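Local coordinates for protein peptidase, M20/M25/M40 family (PDB 4EWT) that probably hydrolyses the amide bond of N-acylated amino acids or related substrates, using a two-manganese centre of the M20 amidohydrolase type, at residues L190-K195 with Y285-T290; N206-A211 with D251-E256. All blocks are in the same frame, centred on the assembly; numbering follows the deposited sequence.

Interaction 1 (L190-K195 with Y285-T290)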
ATOM      1  N   LEU A 190       6.058 -15.948   8.961  1.00 16.54           N
ATOM      2  CA  LEU A 190       5.120 -16.132   7.871  1.00 15.56           C
ATOM      3  C   LEU A 190       5.885 -16.480   6.615  1.00 15.69           C
ATOM      4  O   LEU A 190       6.787 -15.740   6.190  1.00 14.43           O
ATOM      5  CB  LEU A 190       4.273 -14.876   7.652  1.00 14.39           C
ATOM      6  CG  LEU A 190       3.386 -14.825   6.399  1.00 15.54           C
ATOM      7  CD1 LEU A 190       2.229 -15.858   6.423  1.00 14.31           C
ATOM      8  CD2 LEU A 190       2.848 -13.425   6.241  1.00 13.39           C
ATOM      9  N   LYS A 191       5.537 -17.615   6.030  1.00 14.98           N
ATOM     10  CA  LYS A 191       6.107 -17.967   4.761  1.00 15.86           C
ATOM     11  C   LYS A 191       5.077 -17.633   3.701  1.00 14.71           C
ATOM     12  O   LYS A 191       3.930 -18.024   3.817  1.00 14.41           O
ATOM     13  CB  LYS A 191       6.513 -19.443   4.713  1.00 16.48           C
ATOM     14  CG  LYS A 191       6.984 -19.873   3.327  1.00 19.81           C
ATOM     15  CD  LYS A 191       7.725 -21.201   3.341  1.00 24.69           C
ATOM     16  CE  LYS A 191       6.779 -22.356   3.520  1.00 27.42           C
ATOM     17  NZ  LYS A 191       7.429 -23.658   3.113  1.00 32.46           N
ATOM     18  N   VAL A 192       5.494 -16.866   2.702  1.00 14.43           N
ATOM     19  CA  VAL A 192       4.635 -16.486   1.583  1.00 14.43           C
ATOM     20  C   VAL A 192       5.194 -17.197   0.352  1.00 15.64           C
ATOM     21  O   VAL A 192       6.290 -16.864  -0.128  1.00 15.78           O
ATOM     22  CB  VAL A 192       4.592 -14.943   1.356  1.00 13.90           C
ATOM     23  CG1 VAL A 192       3.664 -14.583   0.194  1.00 12.54           C
ATOM     24  CG2 VAL A 192       4.122 -14.177   2.640  1.00 12.74           C
ATOM     25  N   GLN A 193       4.464 -18.203  -0.122  1.00 15.52           N
ATOM     26  CA  GLN A 193       4.888 -18.984  -1.266  1.00 17.03           C
ATOM     27  C   GLN A 193       4.085 -18.579  -2.499  1.00 16.80           C
ATOM     28  O   GLN A 193       2.869 -18.774  -2.546  1.00 16.40           O
ATOM     29  CB  GLN A 193       4.713 -20.485  -0.963  1.00 18.88           C
ATOM     30  CG  GLN A 193       4.932 -21.446  -2.144  1.00 22.43           C
ATOM     31  CD  GLN A 193       6.388 -21.618  -2.501  1.00 28.32           C
ATOM     32  OE1 GLN A 193       6.809 -21.269  -3.610  1.00 31.30           O
ATOM     33  NE2 GLN A 193       7.175 -22.165  -1.571  1.00 30.01           N
ATOM     34  N   GLY A 194       4.767 -17.972  -3.466  1.00 16.46           N
ATOM     35  CA  GLY A 194       4.212 -17.721  -4.796  1.00 16.38           C
ATOM     36  C   GLY A 194       4.771 -18.758  -5.768  1.00 17.82           C
ATOM     37  O   GLY A 194       4.863 -19.938  -5.455  1.00 17.82           O
ATOM     38  N   LYS A 195       5.175 -18.294  -6.935  1.00 17.70           N
ATOM     39  CA  LYS A 195       5.738 -19.135  -7.960  1.00 20.04           C
ATOM     40  C   LYS A 195       6.831 -18.328  -8.668  1.00 20.04           C
ATOM     41  O   LYS A 195       6.572 -17.251  -9.195  1.00 19.20           O
ATOM     42  CB  LYS A 195       4.652 -19.560  -8.953  1.00 20.05           C
ATOM     43  CG  LYS A 195       5.201 -20.275 -10.186  1.00 24.15           C
ATOM     44  CD  LYS A 195       4.119 -20.435 -11.255  1.00 26.67           C
ATOM     45  CE  LYS A 195       3.634 -21.859 -11.312  1.00 30.81           C
ATOM     46  NZ  LYS A 195       4.568 -22.702 -12.113  1.00 32.73           N
ATOM     47  N   TYR A 285      -3.722 -12.492  -3.481  1.00 12.47           N
ATOM     48  CA  TYR A 285      -2.577 -12.690  -4.389  1.00 12.56           C
ATOM     49  C   TYR A 285      -2.373 -14.110  -4.930  1.00 13.11           C
ATOM     50  O   TYR A 285      -1.471 -14.332  -5.752  1.00 13.64           O
ATOM     51  CB  TYR A 285      -1.301 -12.151  -3.752  1.00 12.29           C
ATOM     52  CG  TYR A 285      -1.421 -10.653  -3.601  1.00 15.13           C
ATOM     53  CD1 TYR A 285      -1.158  -9.804  -4.664  1.00 18.21           C
ATOM     54  CD2 TYR A 285      -1.874 -10.101  -2.413  1.00 17.46           C
ATOM     55  CE1 TYR A 285      -1.317  -8.405  -4.532  1.00 22.86           C
ATOM     56  CE2 TYR A 285      -2.028  -8.737  -2.267  1.00 19.77           C
ATOM     57  CZ  TYR A 285      -1.747  -7.900  -3.330  1.00 21.67           C
ATOM     58  OH  TYR A 285      -1.920  -6.566  -3.166  1.00 25.24           O
ATOM     59  N   GLY A 286      -3.194 -15.050  -4.483  1.00 13.32           N
ATOM     60  CA  GLY A 286      -3.090 -16.458  -4.952  1.00 14.20           C
ATOM     61  C   GLY A 286      -1.807 -17.092  -4.451  1.00 14.48           C
ATOM     62  O   GLY A 286      -1.309 -18.032  -5.041  1.00 15.61           O
ATOM     63  N   VAL A 287      -1.267 -16.573  -3.350  1.00 13.84           N
ATOM     64  CA  VAL A 287      -0.095 -17.183  -2.733  1.00 14.26           C
ATOM     65  C   VAL A 287      -0.540 -18.200  -1.697  1.00 15.25           C
ATOM     66  O   VAL A 287      -1.714 -18.217  -1.322  1.00 15.09           O
ATOM     67  CB  VAL A 287       0.786 -16.129  -2.043  1.00 13.35           C
ATOM     68  CG1 VAL A 287       1.561 -15.318  -3.085  1.00 13.18           C
ATOM     69  CG2 VAL A 287      -0.058 -15.208  -1.129  1.00 12.73           C
ATOM     70  N   THR A 288       0.384 -19.043  -1.232  1.00 16.39           N
ATOM     71  CA  THR A 288       0.127 -19.913  -0.072  1.00 18.25           C
ATOM     72  C   THR A 288       0.879 -19.331   1.122  1.00 18.50           C
ATOM     73  O   THR A 288       2.077 -19.042   1.026  1.00 18.55           O
ATOM     74  CB  THR A 288       0.611 -21.354  -0.322  1.00 19.39           C
ATOM     75  OG1 THR A 288       0.112 -21.786  -1.581  1.00 21.91           O
ATOM     76  CG2 THR A 288       0.104 -22.324   0.758  1.00 21.13           C
ATOM     77  N   CYS A 289       0.181 -19.159   2.245  1.00 18.45           N
ATOM     78  CA  CYS A 289       0.801 -18.592   3.437  1.00 17.69           C
ATOM     79  C   CYS A 289       0.927 -19.650   4.512  1.00 18.46           C
ATOM     80  O   CYS A 289      -0.035 -20.368   4.780  1.00 19.42           O
ATOM     81  CB  CYS A 289      -0.057 -17.470   3.978  1.00 16.67           C
ATOM     82  SG  CYS A 289       0.067 -15.993   3.007  1.00 16.10           S
ATOM     83  N   THR A 290       2.101 -19.729   5.135  1.00 18.45           N
ATOM     84  CA  THR A 290       2.297 -20.597   6.301  1.00 19.53           C
ATOM     85  C   THR A 290       2.653 -19.727   7.490  1.00 19.49           C
ATOM     86  O   THR A 290       3.772 -19.216   7.593  1.00 18.75           O
ATOM     87  CB  THR A 290       3.368 -21.687   6.055  1.00 20.29           C
ATOM     88  OG1 THR A 290       3.138 -22.277   4.772  1.00 21.15           O
ATOM     89  CG2 THR A 290       3.307 -22.798   7.141  1.00 22.04           C
TER
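Lys191 to Gln193 pair with Thr288 to Thr290 as antiparallel strands, the first and last strands of a βαββαβ, ferredoxin-like unit that carries the sheet of the lid or dimerisation domain of M20 enzymes, away from the manganese-binding domain. The axes of the two short strands approach to 4.6 Å at 164°.

Backbone bonding follows a regular ladder. Lys191 with Thr290 and Gln193 with Thr288 are hydrogen-bonded pairs, each bonded in both directions: Lys191 N to Thr290 O, Thr290 N to Lys191 O, Gln193 N to Thr288 O and Thr288 N to Gln193 O are each 2.8 Å, with nearly straight N-H···O geometry. Three donors lie in the plane of the carbonyl they meet; Lys191 N is tilted 32° from that of Thr290 O. Lys191 O, besides accepting from Thr290 N, receives a CA-H···O contact from Cys289 CA at 3.2 Å. Between these rungs, Val192 and Cys289 form the non-hydrogen-bonded pair.

Apolar contacts gather on the face carrying Val192 and Cys289, which helices 208-226 and 264-285 cover. Leu190 has chi2 at 67°, which brings CD1 alongside the neighbouring strand, 3.7 Å from Cys289 CB. The side chains of Val192 and Val287 cross obliquely, with Val192 CG1 4.0 Å from Val287 CB.

The reverse face is more polar and more open. Lys191 and Thr290 run side by side in the same direction, with Lys191 CB 4.1 Å from Thr290 CB. The bend of the lysine at chi3 leaves Lys191 CE 3.9 Å from Thr290 OG1.

Gly286, with positive phi, leads from helix 264-285 into the last strand, where Glu282 OE2 of that helix accepts from Cys289 N. Val287, just beyond the glycine, puts its CB 3.4 Å from Gln193 O.

Interaction 2 (N206-A211 with D251-E256)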
ATOM      1  N   ASN A 206       4.210 -15.846  -9.965  1.00 15.42           N
ATOM      2  CA  ASN A 206       3.439 -15.206  -8.882  1.00 14.96           C
ATOM      3  C   ASN A 206       4.417 -14.641  -7.856  1.00 14.68           C
ATOM      4  O   ASN A 206       4.999 -15.365  -7.060  1.00 14.53           O
ATOM      5  CB  ASN A 206       2.470 -16.191  -8.224  1.00 14.72           C
ATOM      6  CG  ASN A 206       1.422 -15.511  -7.360  1.00 14.28           C
ATOM      7  OD1 ASN A 206       0.701 -16.177  -6.623  1.00 17.02           O
ATOM      8  ND2 ASN A 206       1.316 -14.194  -7.450  1.00 13.33           N
ATOM      9  N   ASP A 207       4.574 -13.331  -7.903  1.00 14.30           N
ATOM     10  CA  ASP A 207       5.666 -12.620  -7.243  1.00 14.94           C
ATOM     11  C   ASP A 207       5.492 -12.626  -5.712  1.00 13.49           C
ATOM     12  O   ASP A 207       4.599 -11.984  -5.189  1.00 12.68           O
ATOM     13  CB  ASP A 207       5.668 -11.193  -7.831  1.00 14.36           C
ATOM     14  CG  ASP A 207       6.944 -10.438  -7.585  1.00 19.09           C
ATOM     15  OD1 ASP A 207       7.599 -10.655  -6.531  1.00 20.99           O
ATOM     16  OD2 ASP A 207       7.282  -9.586  -8.456  1.00 22.57           O
ATOM     17  N   ALA A 208       6.334 -13.360  -4.996  1.00 13.48           N
ATOM     18  CA  ALA A 208       6.238 -13.367  -3.543  1.00 13.02           C
ATOM     19  C   ALA A 208       6.684 -12.041  -2.909  1.00 12.32           C
ATOM     20  O   ALA A 208       6.220 -11.683  -1.831  1.00 11.92           O
ATOM     21  CB  ALA A 208       7.007 -14.528  -2.947  1.00 13.69           C
ATOM     22  N   ILE A 209       7.583 -11.321  -3.564  1.00 12.40           N
ATOM     23  CA  ILE A 209       8.048 -10.042  -2.997  1.00 12.30           C
ATOM     24  C   ILE A 209       6.921  -9.006  -3.028  1.00 11.42           C
ATOM     25  O   ILE A 209       6.700  -8.317  -2.056  1.00 11.74           O
ATOM     26  CB  ILE A 209       9.359  -9.538  -3.659  1.00 12.59           C
ATOM     27  CG1 ILE A 209      10.526 -10.389  -3.135  1.00 14.04           C
ATOM     28  CG2 ILE A 209       9.593  -8.023  -3.378  1.00 12.13           C
ATOM     29  CD1 ILE A 209      11.833 -10.254  -3.920  1.00 13.75           C
ATOM     30  N   VAL A 210       6.234  -8.888  -4.159  1.00 11.39           N
ATOM     31  CA  VAL A 210       5.075  -8.024  -4.282  1.00 10.94           C
ATOM     32  C   VAL A 210       4.011  -8.420  -3.236  1.00 10.66           C
ATOM     33  O   VAL A 210       3.521  -7.565  -2.514  1.00 10.30           O
ATOM     34  CB  VAL A 210       4.509  -8.091  -5.726  1.00 11.11           C
ATOM     35  CG1 VAL A 210       3.071  -7.608  -5.781  1.00 10.78           C
ATOM     36  CG2 VAL A 210       5.414  -7.333  -6.708  1.00 11.35           C
ATOM     37  N   ALA A 211       3.689  -9.708  -3.110  1.00 10.93           N
ATOM     38  CA  ALA A 211       2.665 -10.113  -2.146  1.00 10.79           C
ATOM     39  C   ALA A 211       3.075  -9.800  -0.708  1.00 10.60           C
ATOM     40  O   ALA A 211       2.258  -9.329   0.083  1.00 10.32           O
ATOM     41  CB  ALA A 211       2.333 -11.640  -2.280  1.00 11.31           C
ATOM     42  N   ASP A 251      10.201 -16.654  -5.642  1.00 20.45           N
ATOM     43  CA  ASP A 251       9.174 -17.694  -5.415  1.00 21.54           C
ATOM     44  C   ASP A 251       8.614 -17.731  -3.995  1.00 20.77           C
ATOM     45  O   ASP A 251       7.468 -18.137  -3.792  1.00 20.40           O
ATOM     46  CB  ASP A 251       9.720 -19.087  -5.785  1.00 23.70           C
ATOM     47  CG  ASP A 251      10.834 -19.556  -4.866  1.00 27.97           C
ATOM     48  OD1 ASP A 251      11.640 -18.717  -4.386  1.00 31.43           O
ATOM     49  OD2 ASP A 251      10.921 -20.785  -4.622  1.00 35.17           O
ATOM     50  N   VAL A 252       9.432 -17.314  -3.030  1.00 19.71           N
ATOM     51  CA  VAL A 252       9.092 -17.396  -1.624  1.00 20.11           C
ATOM     52  C   VAL A 252       9.780 -16.270  -0.846  1.00 19.26           C
ATOM     53  O   VAL A 252      10.931 -15.932  -1.131  1.00 19.25           O
ATOM     54  CB  VAL A 252       9.416 -18.795  -1.025  1.00 21.35           C
ATOM     55  CG1 VAL A 252      10.882 -19.121  -1.168  1.00 24.65           C
ATOM     56  CG2 VAL A 252       8.992 -18.880   0.444  1.00 21.95           C
ATOM     57  N   VAL A 253       9.045 -15.643   0.071  1.00 18.41           N
ATOM     58  CA  VAL A 253       9.659 -14.756   1.056  1.00 17.87           C
ATOM     59  C   VAL A 253       9.354 -15.254   2.478  1.00 18.57           C
ATOM     60  O   VAL A 253       8.298 -15.836   2.746  1.00 17.15           O
ATOM     61  CB  VAL A 253       9.326 -13.223   0.871  1.00 17.29           C
ATOM     62  CG1 VAL A 253       9.597 -12.737  -0.571  1.00 15.32           C
ATOM     63  CG2 VAL A 253       7.926 -12.895   1.264  1.00 18.19           C
ATOM     64  N   GLU A 254      10.283 -15.099   3.389  1.00 19.28           N
ATOM     65  CA  GLU A 254      10.050 -15.392   4.781  1.00 21.21           C
ATOM     66  C   GLU A 254      10.027 -14.150   5.597  1.00 20.12           C
ATOM     67  O   GLU A 254      10.939 -13.406   5.617  1.00 19.05           O
ATOM     68  CB  GLU A 254      11.088 -16.298   5.395  1.00 23.15           C
ATOM     69  CG  GLU A 254      11.343 -17.505   4.676  1.00 29.94           C
ATOM     70  CD  GLU A 254      10.517 -18.643   5.091  1.00 36.41           C
ATOM     71  OE1 GLU A 254       9.695 -18.522   5.995  1.00 38.69           O
ATOM     72  OE2 GLU A 254      10.686 -19.673   4.464  1.00 39.85           O
ATOM     73  N   ILE A 255       8.936 -13.974   6.278  1.00 19.76           N
ATOM     74  CA  ILE A 255       8.731 -12.819   7.119  1.00 19.82           C
ATOM     75  C   ILE A 255       8.750 -13.247   8.581  1.00 20.73           C
ATOM     76  O   ILE A 255       8.140 -14.246   8.948  1.00 20.71           O
ATOM     77  CB  ILE A 255       7.417 -12.095   6.765  1.00 20.04           C
ATOM     78  CG1 ILE A 255       7.610 -11.247   5.492  1.00 18.18           C
ATOM     79  CG2 ILE A 255       6.912 -11.258   7.952  1.00 20.28           C
ATOM     80  CD1 ILE A 255       6.308 -11.052   4.694  1.00 18.35           C
ATOM     81  N   GLU A 256       9.478 -12.501   9.406  1.00 20.68           N
ATOM     82  CA  GLU A 256       9.436 -12.729  10.834  1.00 21.30           C
ATOM     83  C   GLU A 256       9.083 -11.441  11.550  1.00 20.94           C
ATOM     84  O   GLU A 256       9.596 -10.358  11.218  1.00 20.11           O
ATOM     85  CB  GLU A 256      10.760 -13.290  11.344  1.00 22.74           C
ATOM     86  CG  GLU A 256      11.071 -14.697  10.852  1.00 24.30           C
ATOM     87  CD  GLU A 256      12.380 -15.230  11.401  1.00 30.87           C
ATOM     88  OE1 GLU A 256      13.141 -14.432  11.986  1.00 33.24           O
ATOM     89  OE2 GLU A 256      12.658 -16.444  11.248  1.00 32.95           O
TER
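Ala208 and Ile209, in the first turn of helix 208-226, meet Val253 on strand 248-261, so the contact belongs to the helix-on-sheet layer of the ferredoxin-like unit.

Three apolar side chains carry it. Ala208 points its CB at the strand backbone at the Asp251-Val252 peptide, 3.7 Å from Val252 N, and the same CB lies 3.9 Å from Val253 CG1. Val253 points toward the helix; its chi1 of -51° sets CG1 anti to the carbonyl carbon, where it comes within 3.6 Å of Ile209 CG1. Those two side chains cross at about a right angle. The other valine branch, CG2, lies 3.7 Å from Ala208 O. Val252, the residue before it, directs its side chain away from the helix, as strand alternation requires.

Asp207 caps the start of the helix. Its OD1 accepts from Val210 N at 3.3 Å in a nearly straight bond, although the donor sits well above the carboxylate plane, 72° out of it; the bond from Ile209 N is weak. OD2 makes a salt bridge to Arg225 of the second subunit, so one carboxylate serves both the helix end and the assembly. Ile209 also packs on Gly238 of the third subunit.

A helix packed through its first turn against one face of an antiparallel sheet is the α+β sandwich arrangement of a ferredoxin-like fold.

How the interactions relate
Interactions 1 and 2 are two parts of one sheet-and-helix unit, their centres about 7 Å apart. Strand 179-193 is shared: it pairs with 288-295 in interaction 1 and with 248-261, the strand of interaction 2, on its other edge. Probable hydrogen bonds join them directly, Leu190 N to Ile255 O and Gly194 N to Asp251 O, both 2.7 Å. Ala211, from the helix of interaction 2, touches Val192 and Val287 of interaction 1. None of the four segments supplies a manganese ligand; those are Cys103, His105, Glu139, His164 and His362. A bound PEG lies about 7 Å from the Val287 side chain, and both contacts reach the second subunit.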